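Local coordinates for protein pngf-ii (Elizabethkingia meningoseptica, PDB 4R4X) that is a peptide:N-glycosidase of the PNGase F type, probably cleaving N-linked glycans from the asparagine residues of glycoproteins, at residues P47-E52 against L174-M179; V388-M391 against D395-T398. All blocks are in the same frame, centred on the assembly; numbering follows the deposited sequence. Where two conformers were deposited one is given.

Overall arrangement
The two contacts lie on opposite sides of the centre of this elongated chain, their own centres 49 Å apart and their nearest atoms about 31 Å apart, so neither touches the other. Contact 1 joins a strand and a helix of the N-terminal domain, and its strand also supplies Glu52 to a zinc ion also bound by Asp159. Contact 2 ties together two nearby parts of the loop between strands 378-384 and 406-412, in the PNGase F-like part of the chain. Each pairs a tyrosine hydroxyl with one glutamate oxygen, at an ordinary distance in contact 1 and a doubtfully short one in contact 2, but contact 1 spans more than 120 residues of sequence and contact 2 only a few.

Contact 1: P47-E52 against L174-M179; sequences PFEVNE and LTYKDM. With ZN (zinc ion), chain B.
Tyr176 reaches out from helix 173-182 and donates a hydrogen bond from its hydroxyl to Glu49 on strand 48-54, with Tyr176 OH 2.7 Å from Glu49 OE1. This is the one hydrogen bond between residues 47-52 and 174-179. The carboxylate oxygen lies at the edge of the phenol, in the plane of the ring, and Glu49 OE1 is 3.5 Å from Tyr176 CE2. Glu49 accepts on its anti side, with the hydroxyl 26° out of the carboxylate plane, and the two flat groups are turned 55° against each other. CG of Tyr176 stands anti to the backbone N (chi1 175°), which carries the ring off the helix and over to the strand.

The tight part is the phenol, buried against Gln62 and Ala64 of strand 59-65 and Val72 and Thr74 of strand 70-76. Gln62 NE2 also bonds to Glu49 OE1, so two donors grip this oxygen, which should restrict its movement. The looser side belongs to Lys177, an exposed residue whose NZ stays 4.9 Å from Glu49 OE1; the opposite charges may attract, but their charged atoms do not meet.

Strand alternation sends Val50 and Glu52 to the other face. There Glu52 binds the zinc ion through both carboxylate oxygens, OE2 at 2.5 Å, together with Asp159. The metal lies 13.7 Å from Tyr176 OH, so the phenol is no part of its site. A helix laid over the antiparallel strands 48-54, 59-65 and 70-76 in this way is consistent with the LolA/LolB-like fold to which the N-terminal domain is assigned.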
ATOM      1  N   PRO A  47     -14.091  12.748   2.602  1.00 22.18           N
ATOM      2  CA  PRO A  47     -15.489  12.353   2.475  1.00 21.39           C
ATOM      3  C   PRO A  47     -16.276  12.780   3.697  1.00 19.75           C
ATOM      4  O   PRO A  47     -15.733  12.808   4.787  1.00 19.05           O
ATOM      5  CB  PRO A  47     -15.405  10.832   2.411  1.00 21.74           C
ATOM      6  CG  PRO A  47     -14.243  10.497   3.282  1.00 21.43           C
ATOM      7  CD  PRO A  47     -13.263  11.657   3.141  1.00 22.25           C
ATOM      8  N   PHE A  48     -17.546  13.134   3.514  1.00 19.37           N
ATOM      9  CA  PHE A  48     -18.431  13.384   4.632  1.00 17.91           C
ATOM     10  C   PHE A  48     -19.786  12.728   4.376  1.00 16.95           C
ATOM     11  O   PHE A  48     -20.100  12.387   3.238  1.00 17.39           O
ATOM     12  CB  PHE A  48     -18.550  14.883   4.959  1.00 17.87           C
ATOM     13  CG  PHE A  48     -19.187  15.721   3.884  1.00 17.91           C
ATOM     14  CD1 PHE A  48     -20.550  15.796   3.760  1.00 17.58           C
ATOM     15  CD2 PHE A  48     -18.402  16.492   3.038  1.00 18.38           C
ATOM     16  CE1 PHE A  48     -21.136  16.589   2.785  1.00 17.37           C
ATOM     17  CE2 PHE A  48     -18.978  17.276   2.053  1.00 18.98           C
ATOM     18  CZ  PHE A  48     -20.354  17.344   1.946  1.00 17.85           C
ATOM     19  N   GLU A  49     -20.544  12.518   5.443  1.00 17.06           N
ATOM     20  CA  GLU A  49     -21.826  11.821   5.349  1.00 17.10           C
ATOM     21  C   GLU A  49     -22.990  12.587   5.928  1.00 16.26           C
ATOM     22  O   GLU A  49     -22.857  13.362   6.884  1.00 15.81           O
ATOM     23  CB  GLU A  49     -21.760  10.475   6.042  1.00 17.80           C
ATOM     24  CG  GLU A  49     -20.888   9.451   5.340  1.00 19.54           C
ATOM     25  CD  GLU A  49     -20.824   8.182   6.151  1.00 20.87           C
ATOM     26  OE1 GLU A  49     -21.722   7.320   5.966  1.00 21.12           O
ATOM     27  OE2 GLU A  49     -19.893   8.082   6.981  1.00 21.58           O
ATOM     28  N   VAL A  50     -24.145  12.316   5.347  1.00 15.35           N
ATOM     29  CA  VAL A  50     -25.416  12.822   5.828  1.00 16.59           C
ATOM     30  C   VAL A  50     -26.395  11.649   5.911  1.00 16.83           C
ATOM     31  O   VAL A  50     -26.291  10.689   5.145  1.00 15.51           O
ATOM     32  CB  VAL A  50     -25.893  13.906   4.815  1.00 17.95           C
ATOM     33  CG1 VAL A  50     -27.389  13.994   4.708  1.00 19.74           C
ATOM     34  CG2 VAL A  50     -25.257  15.249   5.142  1.00 17.84           C
ATOM     35  N   ASN A  51     -27.361  11.731   6.825  1.00 17.61           N
ATOM     36  CA  ASN A  51     -28.400  10.720   6.916  1.00 18.88           C
ATOM     37  C   ASN A  51     -29.791  11.358   6.685  1.00 18.11           C
ATOM     38  O   ASN A  51     -30.029  12.492   7.062  1.00 16.91           O
ATOM     39  CB  ASN A  51     -28.261  10.067   8.291  1.00 21.65           C
ATOM     40  CG  ASN A  51     -29.272   8.980   8.534  1.00 24.87           C
ATOM     41  OD1 ASN A  51     -29.000   7.799   8.288  1.00 30.70           O
ATOM     42  ND2 ASN A  51     -30.429   9.354   9.047  1.00 25.11           N
ATOM     43  N   GLU A  52     -30.698  10.643   6.029  1.00 19.51           N
ATOM     44  CA  GLU A  52     -32.074  11.100   5.880  1.00 19.33           C
ATOM     45  C   GLU A  52     -33.010   9.940   6.115  1.00 19.60           C
ATOM     46  O   GLU A  52     -32.747   8.820   5.671  1.00 19.26           O
ATOM     47  CB  GLU A  52     -32.341  11.682   4.498  1.00 22.32           C
ATOM     48  CG  GLU A  52     -31.560  12.952   4.200  1.00 26.98           C
ATOM     49  CD  GLU A  52     -32.085  13.719   2.991  1.00 30.87           C
ATOM     50  OE1 GLU A  52     -32.812  13.129   2.166  1.00 37.05           O
ATOM     51  OE2 GLU A  52     -31.771  14.924   2.861  1.00 35.57           O
ATOM     52  N   LEU A 174     -21.624  -2.783   1.717  1.00 15.85           N
ATOM     53  CA  LEU A 174     -20.185  -3.057   1.694  1.00 16.64           C
ATOM     54  C   LEU A 174     -19.485  -2.160   0.692  1.00 14.97           C
ATOM     55  O   LEU A 174     -18.414  -1.634   0.966  1.00 14.03           O
ATOM     56  CB  LEU A 174     -19.896  -4.521   1.358  1.00 18.59           C
ATOM     57  CG  LEU A 174     -20.268  -5.511   2.467  1.00 20.80           C
ATOM     58  CD1 LEU A 174     -20.119  -6.937   1.953  1.00 22.50           C
ATOM     59  CD2 LEU A 174     -19.431  -5.292   3.716  1.00 22.48           C
ATOM     60  N   THR A 175     -20.081  -2.016  -0.481  1.00 13.48           N
ATOM     61  CA  THR A 175     -19.533  -1.156  -1.516  1.00 13.69           C
ATOM     62  C   THR A 175     -19.516   0.323  -1.092  1.00 13.36           C
ATOM     63  O   THR A 175     -18.559   1.045  -1.357  1.00 12.86           O
ATOM     64  CB  THR A 175     -20.322  -1.338  -2.832  1.00 13.65           C
ATOM     65  OG1 THR A 175     -20.223  -2.705  -3.232  1.00 14.11           O
ATOM     66  CG2 THR A 175     -19.788  -0.447  -3.915  1.00 14.00           C
ATOM     67  N   TYR A 176     -20.599   0.764  -0.472  1.00 14.03           N
ATOM     68  CA  TYR A 176     -20.713   2.123   0.059  1.00 14.29           C
ATOM     69  C   TYR A 176     -19.474   2.464   0.931  1.00 14.17           C
ATOM     70  O   TYR A 176     -18.789   3.473   0.705  1.00 13.06           O
ATOM     71  CB  TYR A 176     -22.024   2.227   0.849  1.00 14.37           C
ATOM     72  CG  TYR A 176     -22.233   3.531   1.559  1.00 14.46           C
ATOM     73  CD1 TYR A 176     -22.811   4.622   0.906  1.00 14.62           C
ATOM     74  CD2 TYR A 176     -21.909   3.665   2.898  1.00 14.54           C
ATOM     75  CE1 TYR A 176     -23.000   5.828   1.553  1.00 14.76           C
ATOM     76  CE2 TYR A 176     -22.113   4.858   3.557  1.00 14.99           C
ATOM     77  CZ  TYR A 176     -22.659   5.929   2.874  1.00 14.59           C
ATOM     78  OH  TYR A 176     -22.814   7.097   3.530  1.00 16.06           O
ATOM     79  N   LYS A 177     -19.180   1.595   1.895  1.00 14.16           N
ATOM     80  CA  LYS A 177     -18.066   1.822   2.823  1.00 15.22           C
ATOM     81  C   LYS A 177     -16.736   1.791   2.094  1.00 14.80           C
ATOM     82  O   LYS A 177     -15.832   2.585   2.390  1.00 13.75           O
ATOM     83  CB  LYS A 177     -18.055   0.765   3.935  1.00 16.70           C
ATOM     84  CG  LYS A 177     -19.257   0.810   4.871  1.00 19.02           C
ATOM     85  CD  LYS A 177     -19.235   2.036   5.751  1.00 22.20           C
ATOM     86  CE  LYS A 177     -20.311   1.961   6.820  1.00 24.75           C
ATOM     87  NZ  LYS A 177     -20.077   3.036   7.797  1.00 27.36           N
ATOM     88  N   ASP A 178     -16.619   0.855   1.159  1.00 14.41           N
ATOM     89  CA  ASP A 178     -15.400   0.681   0.363  1.00 15.19           C
ATOM     90  C   ASP A 178     -15.081   1.937  -0.432  1.00 16.21           C
ATOM     91  O   ASP A 178     -13.922   2.370  -0.504  1.00 15.29           O
ATOM     92  CB  ASP A 178     -15.560  -0.511  -0.592  1.00 15.25           C
ATOM     93  CG  ASP A 178     -14.271  -0.858  -1.329  1.00 16.16           C
ATOM     94  OD1 ASP A 178     -13.290  -1.300  -0.679  1.00 15.80           O
ATOM     95  OD2 ASP A 178     -14.247  -0.724  -2.577  1.00 17.51           O
HETATM   96  N   MSE A 179     -16.117   2.538  -1.014  1.00 16.35           N
HETATM   97  CA  MSE A 179     -15.927   3.748  -1.821  0.50 16.82           C
HETATM   98  C   MSE A 179     -15.538   4.920  -0.955  1.00 16.15           C
HETATM   99  O   MSE A 179     -14.685   5.733  -1.350  1.00 14.45           O
HETATM  100  CB  MSE A 179     -17.159   4.037  -2.673  0.50 18.26           C
HETATM  101  CG  MSE A 179     -17.225   2.956  -3.753  0.50 20.32           C
HETATM  102 SE   MSE A 179     -18.806   3.219  -4.886  0.50 25.82          SE
HETATM  103  CE  MSE A 179     -18.189   4.820  -5.859  0.50 24.05           C
TER
HETATM  104 ZN    ZN B1001     -33.853  14.995   1.451  0.50 23.52          ZN

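Contact 2: V388-M391 against D395-T398; sequences VMEM and DYPT
The irregular loop between strand 378-384 and strand 406-412, which are edge strands of two different antiparallel sheets, folds back on itself where Glu390 meets Tyr396. The alpha carbons of Glu390 and Asp395, 6.6 Å apart, are the closest pair of alpha carbons across the two segments, yet side chains alone make the contact.

Glu390 is stretched out to its full length. Its CG lies opposite the backbone N (chi1 179°) and the chain continues straight, which brings the carboxylate alongside the phenol hydroxyl. OE1 of Glu390 sits at the edge of the Tyr396 ring, near its plane, and is modelled as accepting a hydrogen bond from Tyr396 OH at a very short 2.3 Å, a value to be treated as doubtful. The other oxygen, Glu390 OE2, stays 4.1 Å from Tyr396 OH, so it is OE1 rather than OE2 that faces the hydroxyl. The carboxylate and ring planes are 66° apart.

Behind the polar ends, the ring of Tyr396 meets that of Phe527 with their planes at about 50°, while Glu390 touches Phe349 of strand 343-350. Just beyond the tyrosine, Pro397 is the centre of an inverse gamma turn, in which Thr398 N bonds to Tyr396 O at 2.9 Å. Gln394 OE1 adds a further bond within the loop, to Met389 N, and Asp395 N is held by Gln285.

Chemically, the two arms of the loop are joined at a partly exposed surface by a polar pair, without a salt bridge. The phenol meets the carboxylate through one oxygen, at a separation too short to be read for the strength of the bond.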
ATOM      1  N   VAL A 388      16.937  -9.220 -14.262  1.00 15.29           N
ATOM      2  CA  VAL A 388      15.559  -9.195 -14.699  1.00 15.09           C
ATOM      3  C   VAL A 388      15.497  -9.625 -16.149  1.00 14.79           C
ATOM      4  O   VAL A 388      14.495 -10.214 -16.566  1.00 14.75           O
ATOM      5  CB  VAL A 388      14.948  -7.804 -14.466  1.00 15.19           C
ATOM      6  CG1 VAL A 388      13.816  -7.474 -15.434  1.00 15.64           C
ATOM      7  CG2 VAL A 388      14.476  -7.693 -13.011  1.00 15.45           C
HETATM    8  N   MSE A 389      16.573  -9.357 -16.898  1.00 14.88           N
HETATM    9  CA  MSE A 389      16.674  -9.805 -18.292  1.00 16.35           C
HETATM   10  C   MSE A 389      17.283 -11.200 -18.432  1.00 16.75           C
HETATM   11  O   MSE A 389      17.912 -11.517 -19.447  1.00 16.28           O
HETATM   12  CB  MSE A 389      17.446  -8.725 -19.084  1.00 17.35           C
HETATM   13  CG  MSE A 389      16.508  -7.582 -19.434  1.00 19.73           C
HETATM   14 SE   MSE A 389      17.553  -6.183 -20.373  1.00 25.97          SE
HETATM   15  CE  MSE A 389      17.621  -7.087 -22.111  1.00 23.52           C
ATOM     16  N   GLU A 390      17.075 -12.033 -17.418  1.00 17.65           N
ATOM     17  CA  GLU A 390      17.512 -13.440 -17.434  1.00 18.74           C
ATOM     18  C   GLU A 390      17.116 -14.180 -18.718  1.00 18.69           C
ATOM     19  O   GLU A 390      17.901 -14.968 -19.250  1.00 16.68           O
ATOM     20  CB  GLU A 390      16.900 -14.153 -16.239  1.00 21.15           C
ATOM     21  CG  GLU A 390      17.222 -15.636 -16.105  1.00 23.45           C
ATOM     22  CD  GLU A 390      16.411 -16.306 -14.987  1.00 26.30           C
ATOM     23  OE1 GLU A 390      16.515 -17.537 -14.831  1.00 25.86           O
ATOM     24  OE2 GLU A 390      15.666 -15.602 -14.269  1.00 27.35           O
HETATM   25  N   MSE A 391      15.914 -13.954 -19.195  1.00 18.42           N
HETATM   26  CA  MSE A 391      15.415 -14.636 -20.413  1.00 21.44           C
HETATM   27  C   MSE A 391      15.532 -13.683 -21.602  1.00 20.06           C
HETATM   28  O   MSE A 391      14.759 -13.746 -22.554  1.00 20.25           O
HETATM   29  CB  MSE A 391      13.984 -15.121 -20.145  1.00 23.24           C
HETATM   30  CG  MSE A 391      13.952 -16.339 -19.211  1.00 27.47           C
HETATM   31 SE   MSE A 391      13.728 -15.770 -17.310  1.00 39.04          SE
HETATM   32  CE  MSE A 391      13.748 -17.605 -16.555  1.00 32.23           C
ATOM     33  N   ASP A 395      23.409 -11.920 -18.003  1.00 17.76           N
ATOM     34  CA  ASP A 395      24.053 -12.951 -17.192  1.00 17.42           C
ATOM     35  C   ASP A 395      23.655 -12.884 -15.724  1.00 16.67           C
ATOM     36  O   ASP A 395      23.313 -11.821 -15.216  1.00 16.44           O
ATOM     37  CB  ASP A 395      25.577 -12.841 -17.329  1.00 19.75           C
ATOM     38  CG  ASP A 395      26.058 -13.423 -18.628  1.00 21.80           C
ATOM     39  OD1 ASP A 395      25.799 -14.632 -18.831  1.00 22.76           O
ATOM     40  OD2 ASP A 395      26.641 -12.689 -19.443  1.00 22.84           O
ATOM     41  N   TYR A 396      23.685 -14.035 -15.066  1.00 15.70           N
ATOM     42  CA  TYR A 396      23.464 -14.098 -13.623  1.00 17.32           C
ATOM     43  C   TYR A 396      24.594 -13.417 -12.896  1.00 15.95           C
ATOM     44  O   TYR A 396      25.706 -13.399 -13.398  1.00 14.61           O
ATOM     45  CB  TYR A 396      23.381 -15.535 -13.149  1.00 18.78           C
ATOM     46  CG  TYR A 396      22.150 -16.229 -13.611  1.00 20.36           C
ATOM     47  CD1 TYR A 396      22.133 -16.896 -14.832  1.00 23.12           C
ATOM     48  CD2 TYR A 396      20.997 -16.221 -12.843  1.00 22.70           C
ATOM     49  CE1 TYR A 396      21.007 -17.546 -15.267  1.00 24.70           C
ATOM     50  CE2 TYR A 396      19.865 -16.881 -13.266  1.00 23.80           C
ATOM     51  CZ  TYR A 396      19.882 -17.534 -14.480  1.00 25.29           C
ATOM     52  OH  TYR A 396      18.766 -18.175 -14.920  1.00 28.86           O
ATOM     53  N   PRO A 397      24.317 -12.893 -11.689  1.00 15.27           N
ATOM     54  CA  PRO A 397      25.322 -12.143 -10.953  1.00 15.67           C
ATOM     55  C   PRO A 397      26.318 -13.017 -10.197  1.00 15.47           C
ATOM     56  O   PRO A 397      26.281 -13.126  -8.975  1.00 15.03           O
ATOM     57  CB  PRO A 397      24.472 -11.260 -10.020  1.00 15.74           C
ATOM     58  CG  PRO A 397      23.230 -12.053  -9.795  1.00 15.49           C
ATOM     59  CD  PRO A 397      22.969 -12.691 -11.127  1.00 15.42           C
ATOM     60  N   THR A 398      27.230 -13.612 -10.959  1.00 16.04           N
ATOM     61  CA  THR A 398      28.281 -14.474 -10.444  1.00 15.79           C
ATOM     62  C   THR A 398      29.598 -13.716 -10.207  1.00 16.42           C
ATOM     63  O   THR A 398      30.669 -14.322 -10.084  1.00 16.35           O
ATOM     64  CB  THR A 398      28.515 -15.607 -11.446  1.00 16.52           C
ATOM     65  OG1 THR A 398      28.805 -15.041 -12.753  1.00 14.60           O
ATOM     66  CG2 THR A 398      27.283 -16.456 -11.555  1.00 16.52           C
TER